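Polyphosphate:AMP phosphotransferase (Pseudomonas aeruginosa PAO1, PDB 3CZP) transfers phosphate from inorganic polyphosphate to AMP to make ADP, a magnesium-dependent reaction that also turns GMP into GDP less efficiently. Local coordinates at residues F4-E8 / W153-S157; R286-I291 / I490-Y494. All coordinates share one frame; numbering follows the deposited sequence.

Contact 1: F4-E8 / W153-S157; sequences FESAE and WFHLS
The phenyl ring of F4 lies over one face of the W153 indole in an offset stack, its centroid 4.7 Å from that of the five-membered ring and the planes 25° apart. Its CE1 corner does the touching, 3.4 Å from W153 NE1 and displaced toward the rim of the indole. The same phenyl runs nearly parallel to the H155 imidazole but is slid so far along that the rings barely overlap; instead CB of F4 sits over the imidazole face, 3.3 Å from H155 NE2. W153 and H155 alternate with F154 on strand 148-155 of the parallel, P-loop-type sheet in the N-terminal PPK2 domain, so both rings come off the same side of the strand, and L200 and V212 also touch F4. A chi1 of -165°, which places CG opposite H155's own backbone N, sends the imidazole out between the two segments. There NE2 donates to E8 OE2 at 2.8 Å, an almost straight bond at 172° that uses the anti lone pair of a carboxylate nearly coplanar with the ring. On its other nitrogen, H155 ND1 accepts a weak bond from W153 NE1 at 3.3 Å, so both imidazole nitrogens have a partner, which probably holds the ring in this rotation. Beyond the strand end, CB of S157 packs 3.5 Å from E8 CD, while S157 itself takes the N-cap position of helix 158-163.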
loop_
_atom_site.group_PDB
_atom_site.type_symbol
_atom_site.label_atom_id
_atom_site.label_comp_id
_atom_site.label_asym_id
_atom_site.label_seq_id
_atom_site.Cartn_x
_atom_site.Cartn_y
_atom_site.Cartn_z
ATOM N N PHE A 4 17.483 -35.925 -4.209
ATOM C CA PHE A 4 16.327 -36.220 -3.382
ATOM C C PHE A 4 16.375 -37.609 -2.728
ATOM O O PHE A 4 15.540 -37.891 -1.884
ATOM C CB PHE A 4 15.065 -36.089 -4.214
ATOM C CG PHE A 4 14.869 -34.716 -4.777
ATOM C CD1 PHE A 4 14.607 -33.648 -3.930
ATOM C CD2 PHE A 4 14.963 -34.484 -6.156
ATOM C CE1 PHE A 4 14.427 -32.399 -4.442
ATOM C CE2 PHE A 4 14.771 -33.217 -6.677
ATOM C CZ PHE A 4 14.516 -32.170 -5.827
ATOM N N GLU A 5 17.349 -38.470 -3.082
ATOM C CA GLU A 5 17.356 -39.849 -2.537
ATOM C C GLU A 5 17.494 -39.913 -1.007
ATOM O O GLU A 5 17.087 -40.903 -0.392
ATOM C CB GLU A 5 18.407 -40.740 -3.228
ATOM C CG GLU A 5 18.153 -40.881 -4.739
ATOM C CD GLU A 5 18.772 -42.110 -5.378
ATOM O OE1 GLU A 5 19.536 -42.867 -4.716
ATOM O OE2 GLU A 5 18.484 -42.329 -6.577
ATOM N N SER A 6 18.059 -38.867 -0.400
ATOM C CA SER A 6 18.193 -38.757 1.064
ATOM C C SER A 6 16.808 -38.770 1.777
ATOM O O SER A 6 16.628 -39.377 2.842
ATOM C CB SER A 6 18.958 -37.467 1.398
ATOM O OG SER A 6 19.710 -37.605 2.586
ATOM N N ALA A 7 15.845 -38.128 1.126
ATOM C CA ALA A 7 14.496 -37.918 1.613
ATOM C C ALA A 7 13.554 -38.929 0.918
ATOM O O ALA A 7 12.347 -38.661 0.709
ATOM C CB ALA A 7 14.053 -36.473 1.316
ATOM N N GLU A 8 14.124 -40.055 0.504
ATOM C CA GLU A 8 13.342 -41.149 -0.073
ATOM C C GLU A 8 13.540 -42.436 0.713
ATOM O O GLU A 8 12.977 -43.469 0.340
ATOM C CB GLU A 8 13.708 -41.332 -1.551
ATOM C CG GLU A 8 13.192 -40.190 -2.396
ATOM C CD GLU A 8 13.355 -40.389 -3.871
ATOM O OE1 GLU A 8 13.973 -41.379 -4.271
ATOM O OE2 GLU A 8 12.870 -39.540 -4.637
ATOM N N TRP A 153 11.346 -27.765 0.693
ATOM C CA TRP A 153 10.901 -28.631 -0.368
ATOM C C TRP A 153 10.352 -29.932 0.221
ATOM O O TRP A 153 11.092 -30.763 0.724
ATOM C CB TRP A 153 12.071 -28.930 -1.326
ATOM C CG TRP A 153 11.716 -29.921 -2.438
ATOM C CD1 TRP A 153 11.563 -31.249 -2.316
ATOM C CD2 TRP A 153 11.487 -29.616 -3.805
ATOM N NE1 TRP A 153 11.204 -31.808 -3.518
ATOM C CE2 TRP A 153 11.168 -30.814 -4.454
ATOM C CE3 TRP A 153 11.502 -28.438 -4.549
ATOM C CZ2 TRP A 153 10.937 -30.877 -5.808
ATOM C CZ3 TRP A 153 11.238 -28.512 -5.907
ATOM C CH2 TRP A 153 10.969 -29.700 -6.509
ATOM N N PHE A 154 9.039 -30.076 0.146
ATOM C CA PHE A 154 8.306 -31.241 0.586
ATOM C C PHE A 154 8.367 -32.313 -0.494
ATOM O O PHE A 154 7.917 -32.079 -1.639
ATOM C CB PHE A 154 6.847 -30.857 0.868
ATOM C CG PHE A 154 6.690 -29.976 2.083
ATOM C CD1 PHE A 154 6.292 -30.507 3.303
ATOM C CD2 PHE A 154 7.035 -28.625 2.036
ATOM C CE1 PHE A 154 6.221 -29.710 4.432
ATOM C CE2 PHE A 154 6.911 -27.811 3.175
ATOM C CZ PHE A 154 6.516 -28.350 4.349
ATOM N N HIS A 155 8.944 -33.464 -0.155
ATOM C CA HIS A 155 9.250 -34.469 -1.146
ATOM C C HIS A 155 8.435 -35.753 -1.012
ATOM O O HIS A 155 8.181 -36.214 0.088
ATOM C CB HIS A 155 10.714 -34.878 -1.042
ATOM C CG HIS A 155 11.180 -35.627 -2.234
ATOM N ND1 HIS A 155 11.094 -35.113 -3.510
ATOM C CD2 HIS A 155 11.691 -36.875 -2.361
ATOM C CE1 HIS A 155 11.569 -35.998 -4.366
ATOM N NE2 HIS A 155 11.927 -37.078 -3.692
ATOM N N LEU A 156 8.127 -36.364 -2.165
ATOM C CA LEU A 156 7.752 -37.761 -2.229
ATOM C C LEU A 156 8.504 -38.346 -3.384
ATOM O O LEU A 156 8.819 -37.657 -4.346
ATOM C CB LEU A 156 6.246 -37.950 -2.455
ATOM C CG LEU A 156 5.202 -37.484 -1.427
ATOM C CD1 LEU A 156 3.784 -37.588 -2.050
ATOM C CD2 LEU A 156 5.331 -38.256 -0.107
ATOM N N SER A 157 8.811 -39.627 -3.281
ATOM C CA SER A 157 9.346 -40.361 -4.412
ATOM C C SER A 157 8.214 -40.704 -5.351
ATOM O O SER A 157 7.034 -40.610 -5.030
ATOM C CB SER A 157 10.121 -41.619 -3.988
ATOM O OG SER A 157 9.247 -42.570 -3.442
#

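Contact 2: R286-I291 / I490-Y494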
loop_
_atom_site.group_PDB
_atom_site.type_symbol
_atom_site.label_atom_id
_atom_site.label_comp_id
_atom_site.label_asym_id
_atom_site.label_seq_id
_atom_site.Cartn_x
_atom_site.Cartn_y
_atom_site.Cartn_z
ATOM N N ARG A 286 7.248 16.800 -29.235
ATOM C CA ARG A 286 7.773 15.484 -29.616
ATOM C C ARG A 286 7.441 14.516 -28.494
ATOM O O ARG A 286 6.933 13.434 -28.750
ATOM C CB ARG A 286 9.290 15.563 -29.836
ATOM C CG ARG A 286 9.928 14.313 -30.409
ATOM C CD ARG A 286 11.391 14.554 -30.610
ATOM N NE ARG A 286 12.170 13.324 -30.730
ATOM C CZ ARG A 286 13.459 13.232 -30.414
ATOM N NH1 ARG A 286 14.117 14.274 -29.916
ATOM N NH2 ARG A 286 14.098 12.086 -30.558
ATOM N N LEU A 287 7.673 14.931 -27.250
ATOM C CA LEU A 287 7.323 14.088 -26.086
ATOM C C LEU A 287 5.828 13.816 -26.036
ATOM O O LEU A 287 5.445 12.682 -25.863
ATOM C CB LEU A 287 7.772 14.687 -24.746
ATOM C CG LEU A 287 7.348 13.866 -23.490
ATOM C CD1 LEU A 287 7.989 12.491 -23.521
ATOM C CD2 LEU A 287 7.701 14.560 -22.225
ATOM N N ALA A 288 4.988 14.833 -26.203
ATOM C CA ALA A 288 3.551 14.625 -26.157
ATOM C C ALA A 288 3.143 13.581 -27.213
ATOM O O ALA A 288 2.288 12.716 -26.979
ATOM C CB ALA A 288 2.844 15.930 -26.404
ATOM N N GLY A 289 3.761 13.649 -28.385
ATOM C CA GLY A 289 3.352 12.766 -29.474
ATOM C C GLY A 289 3.815 11.352 -29.237
ATOM O O GLY A 289 3.116 10.399 -29.563
ATOM N N LEU A 290 4.999 11.199 -28.643
ATOM C CA LEU A 290 5.575 9.867 -28.373
ATOM C C LEU A 290 4.796 9.119 -27.325
ATOM O O LEU A 290 4.691 7.894 -27.406
ATOM C CB LEU A 290 7.040 9.971 -27.958
ATOM C CG LEU A 290 8.021 10.311 -29.095
ATOM C CD1 LEU A 290 9.325 10.820 -28.520
ATOM C CD2 LEU A 290 8.263 9.105 -29.978
ATOM N N ILE A 291 4.304 9.859 -26.317
ATOM C CA ILE A 291 3.485 9.314 -25.227
ATOM C C ILE A 291 2.104 8.872 -25.717
ATOM O O ILE A 291 1.554 7.881 -25.227
ATOM C CB ILE A 291 3.326 10.328 -24.081
ATOM C CG1 ILE A 291 4.659 10.563 -23.389
ATOM C CG2 ILE A 291 2.318 9.851 -23.068
ATOM C CD1 ILE A 291 5.178 9.424 -22.722
ATOM N N ILE A 490 12.581 6.958 -25.776
ATOM C CA ILE A 490 11.283 6.398 -26.241
ATOM C C ILE A 490 11.354 5.987 -27.720
ATOM O O ILE A 490 10.971 4.884 -28.073
ATOM C CB ILE A 490 10.112 7.388 -26.053
ATOM C CG1 ILE A 490 9.915 7.766 -24.571
ATOM C CG2 ILE A 490 8.824 6.796 -26.601
ATOM C CD1 ILE A 490 8.947 8.978 -24.330
ATOM N N GLU A 491 11.840 6.859 -28.603
ATOM C CA GLU A 491 11.998 6.460 -30.000
ATOM C C GLU A 491 12.844 5.183 -30.161
ATOM O O GLU A 491 12.517 4.317 -30.972
ATOM C CB GLU A 491 12.591 7.617 -30.816
ATOM C CG GLU A 491 11.633 8.839 -30.907
ATOM C CD GLU A 491 12.130 9.911 -31.872
ATOM O OE1 GLU A 491 13.186 9.677 -32.522
ATOM O OE2 GLU A 491 11.459 10.974 -31.971
ATOM N N ALA A 492 13.937 5.097 -29.392
ATOM C CA ALA A 492 14.827 3.965 -29.439
ATOM C C ALA A 492 14.134 2.656 -29.105
ATOM O O ALA A 492 14.348 1.628 -29.798
ATOM C CB ALA A 492 16.007 4.169 -28.498
ATOM N N ALA A 493 13.375 2.691 -28.006
ATOM C CA ALA A 493 12.514 1.621 -27.565
ATOM C C ALA A 493 11.571 1.172 -28.677
ATOM O O ALA A 493 11.441 -0.023 -28.938
ATOM C CB ALA A 493 11.699 2.077 -26.369
ATOM N N TYR A 494 10.900 2.116 -29.336
ATOM C CA TYR A 494 10.000 1.725 -30.442
ATOM C C TYR A 494 10.730 1.023 -31.596
ATOM O O TYR A 494 10.178 0.141 -32.267
ATOM C CB TYR A 494 9.257 2.938 -31.001
ATOM C CG TYR A 494 8.317 3.606 -30.045
ATOM C CD1 TYR A 494 7.929 2.987 -28.841
ATOM C CD2 TYR A 494 7.795 4.853 -30.334
ATOM C CE1 TYR A 494 7.069 3.610 -27.971
ATOM C CE2 TYR A 494 6.936 5.477 -29.466
ATOM C CZ TYR A 494 6.581 4.862 -28.270
ATOM O OH TYR A 494 5.726 5.507 -27.380
#
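R286 and E491 form a salt bridge between helices 273-292 and 475-496, which pack side by side in the P-loop-type fold of the C-terminal PPK2 domain. R286 NE donates to E491 OE2 at 2.8 Å with an angle of 159°; the oxygen lies close to the guanidinium plane, yet the arginine approaches from above the carboxylate, whose plane is turned 64° from the guanidinium. The arginine chain, extended from CG to NE, carries the group across to the neighbouring helix. D488 and E283 make further salt bridges to R286 NH2 and NH1, so three carboxylates share the guanidinium, each gripping a different nitrogen. A turn further along, the hydroxyl of Y494 donates to the backbone O of L290 at 2.6 Å, with the carbonyl meeting the ring at its edge and the donor tilted from the carbonyl plane. Between these two polar links L290 fills the interface: its CD2 rests 3.5 Å from E491 CG, against the aliphatic part of the glutamate, and also touches Y494 CE2. The short helical segments run in roughly the same direction, at 33°, with their axes 11.1 Å apart at closest approach, a separation bridged by side chains. On the inner side I490 packs on I405 of strand 404-412 and divides its branches, CG2 lying against L290 CB while CD1 reaches L287 CD1 at 3.7 Å and I291 CD1 at 4.1 Å.

From the N terminus, the chain passes through 4-8, in the loop before helix 15-39, and contact 1 closes when strand 148-155 arrives, joining that loop to the end of a sheet strand after 144 intervening residues. The chain then completes the first PPK2 domain and enters the second, where contact 2 opens on helix 273-292 and closes near the C terminus on helix 475-496, spanning 198 residues and most of that domain. The two loops follow in series, neither nesting nor crossing. Their centres are 53 Å apart, on opposite sides of the chain's centre, and each contact joins parts of one half of the fused pair.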